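PDB 4GYI: Rio2 kinase from Chaetomium thermophilum, which probably transfers phosphate from ATP to serine or threonine residues as an atypical RIO-family kinase and has an ATPase-dependent role on the maturing pre-40S ribosomal subunit. Local coordinates for residues L63-K68 / R76-G81. Numbering follows the deposited sequence.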
loop_
_atom_site.group_PDB
_atom_site.type_symbol
_atom_site.label_atom_id
_atom_site.label_comp_id
_atom_site.label_asym_id
_atom_site.label_seq_id
_atom_site.Cartn_x
_atom_site.Cartn_y
_atom_site.Cartn_z
ATOM N N LEU A 63 9.815 7.710 -18.722
ATOM C CA LEU A 63 8.849 8.258 -17.781
ATOM C C LEU A 63 7.514 8.498 -18.486
ATOM O O LEU A 63 6.461 8.562 -17.851
ATOM C CB LEU A 63 9.395 9.553 -17.167
ATOM C CG LEU A 63 10.720 9.291 -16.450
ATOM C CD1 LEU A 63 11.334 10.559 -15.858
ATOM C CD2 LEU A 63 10.525 8.233 -15.367
ATOM N N ILE A 64 7.592 8.651 -19.804
ATOM C CA ILE A 64 6.434 8.681 -20.684
ATOM C C ILE A 64 6.743 7.828 -21.903
ATOM O O ILE A 64 7.900 7.494 -22.152
ATOM C CB ILE A 64 6.109 10.095 -21.175
ATOM C CG1 ILE A 64 7.293 10.651 -21.973
ATOM C CG2 ILE A 64 5.759 10.996 -20.013
ATOM C CD1 ILE A 64 7.085 12.041 -22.530
ATOM N N ALA A 65 5.717 7.485 -22.671
ATOM C CA ALA A 65 5.908 6.628 -23.828
ATOM C C ALA A 65 5.029 7.063 -25.005
ATOM O O ALA A 65 3.835 7.300 -24.839
ATOM C CB ALA A 65 5.637 5.191 -23.460
ATOM N N ARG A 66 5.631 7.172 -26.185
ATOM C CA ARG A 66 4.908 7.590 -27.384
ATOM C C ARG A 66 3.848 6.583 -27.796
ATOM O O ARG A 66 4.094 5.380 -27.810
ATOM C CB ARG A 66 5.875 7.835 -28.549
ATOM C CG ARG A 66 5.251 7.642 -29.928
ATOM C CD ARG A 66 6.072 8.293 -31.040
ATOM N NE ARG A 66 5.837 9.733 -31.136
ATOM C CZ ARG A 66 4.804 10.278 -31.769
ATOM N NH1 ARG A 66 3.905 9.502 -32.358
ATOM N NH2 ARG A 66 4.665 11.599 -31.811
ATOM N N MET A 67 2.660 7.082 -28.111
ATOM C CA MET A 67 1.590 6.243 -28.644
ATOM C C MET A 67 1.031 6.837 -29.940
ATOM O O MET A 67 0.496 7.948 -29.943
ATOM C CB MET A 67 0.458 6.098 -27.624
ATOM C CG MET A 67 0.868 5.520 -26.284
ATOM S SD MET A 67 0.518 3.763 -26.137
ATOM C CE MET A 67 2.053 3.056 -26.740
ATOM N N LYS A 68 1.163 6.098 -31.039
ATOM C CA LYS A 68 0.518 6.481 -32.290
ATOM C C LYS A 68 -0.745 5.659 -32.459
ATOM O O LYS A 68 -0.717 4.430 -32.353
ATOM C CB LYS A 68 1.448 6.274 -33.488
ATOM N N ARG A 76 1.824 8.664 -23.295
ATOM C CA ARG A 76 1.198 8.300 -22.039
ATOM C C ARG A 76 2.239 8.267 -20.946
ATOM O O ARG A 76 3.427 8.064 -21.201
ATOM C CB ARG A 76 0.521 6.932 -22.131
ATOM C CG ARG A 76 1.482 5.798 -22.388
ATOM C CD ARG A 76 0.779 4.449 -22.350
ATOM N NE ARG A 76 1.716 3.360 -22.603
ATOM C CZ ARG A 76 2.487 2.815 -21.670
ATOM N NH1 ARG A 76 2.428 3.259 -20.422
ATOM N NH2 ARG A 76 3.320 1.840 -21.986
ATOM N N LEU A 77 1.775 8.456 -19.723
ATOM C CA LEU A 77 2.601 8.275 -18.551
ATOM C C LEU A 77 2.920 6.784 -18.393
ATOM O O LEU A 77 2.058 5.936 -18.633
ATOM C CB LEU A 77 1.809 8.779 -17.356
ATOM C CG LEU A 77 2.476 9.065 -16.026
ATOM C CD1 LEU A 77 3.499 10.167 -16.193
ATOM C CD2 LEU A 77 1.381 9.470 -15.042
ATOM N N THR A 78 4.153 6.448 -18.017
ATOM C CA THR A 78 4.449 5.063 -17.666
ATOM C C THR A 78 4.386 4.902 -16.154
ATOM O O THR A 78 4.227 5.880 -15.420
ATOM C CB THR A 78 5.835 4.606 -18.136
ATOM O OG1 THR A 78 6.844 5.385 -17.476
ATOM C CG2 THR A 78 5.961 4.733 -19.642
ATOM N N TYR A 79 4.488 3.667 -15.688
ATOM C CA TYR A 79 4.534 3.414 -14.259
ATOM C C TYR A 79 5.726 4.109 -13.596
ATOM O O TYR A 79 5.607 4.660 -12.489
ATOM C CB TYR A 79 4.576 1.909 -14.002
ATOM C CG TYR A 79 3.365 1.172 -14.544
ATOM C CD1 TYR A 79 2.100 1.453 -14.064
ATOM C CD2 TYR A 79 3.490 0.202 -15.536
ATOM C CE1 TYR A 79 0.998 0.797 -14.534
ATOM C CE2 TYR A 79 2.376 -0.467 -16.021
ATOM C CZ TYR A 79 1.129 -0.170 -15.501
ATOM O OH TYR A 79 -0.009 -0.800 -15.952
ATOM N N GLY A 80 6.868 4.095 -14.282
ATOM C CA GLY A 80 8.059 4.760 -13.778
ATOM C C GLY A 80 7.797 6.245 -13.614
ATOM O O GLY A 80 8.207 6.855 -12.624
ATOM N N GLY A 81 7.096 6.826 -14.585
ATOM C CA GLY A 81 6.742 8.239 -14.530
ATOM C C GLY A 81 5.937 8.619 -13.296
ATOM O O GLY A 81 6.231 9.627 -12.640
#
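Ala-65 and Arg-76 pair in the antiparallel hairpin of strands 64-68 and 75-77, which forms the wing of the winged-helix-like (HTH-clan) N-terminal domain and runs on into helix 79-92. Three backbone hydrogen bonds join the two segments. Ala-65 N donates to Arg-76 O at 2.8 Å, and Arg-76 N returns a bond to Ala-65 O at 2.9 Å. Past the non-hydrogen-bonded pair of Ile-64 and Leu-77, Thr-78 N reaches Leu-63 O along an almost straight N-H line (178°), although it approaches from above the carbonyl plane. Gly-81 CA, which carries no side chain, also makes a CA-H...O contact with Leu-63 O, 3.3 Å away.

Thr-78 is the N-cap of helix 79-92. With chi1 at 63°, Thr-78 OG1 sits between the backbone N and the carbonyl carbon and accepts from Gly-81 N at 3.2 Å, while it also hydrogen-bonds to Gly-62 O; CG2 turns the other way, against Ala-65 CB. A valine here would probably leave Gly-81 N without its cap, Gly-62 O without its hydroxyl partner and the helix start less firmly tied to the hairpin.

Side-chain packing differs on the two faces. Ile-64 and Leu-77 point into the domain, where both meet Leu-20 of helix 14-26. Leu-63, just ahead of the strand, lays CD2 against the backbone of Gly-80 and Gly-81. On the other face, the Arg-76 side chain, extended from CG to NE, crosses the bent chain of Met-67 at a slant. Ala-65 CB lies over one face of the Arg-76 guanidinium, displaced toward its rim, and Met-67 SD meets the edge, in plane, 3.8 Å from Arg-76 NE.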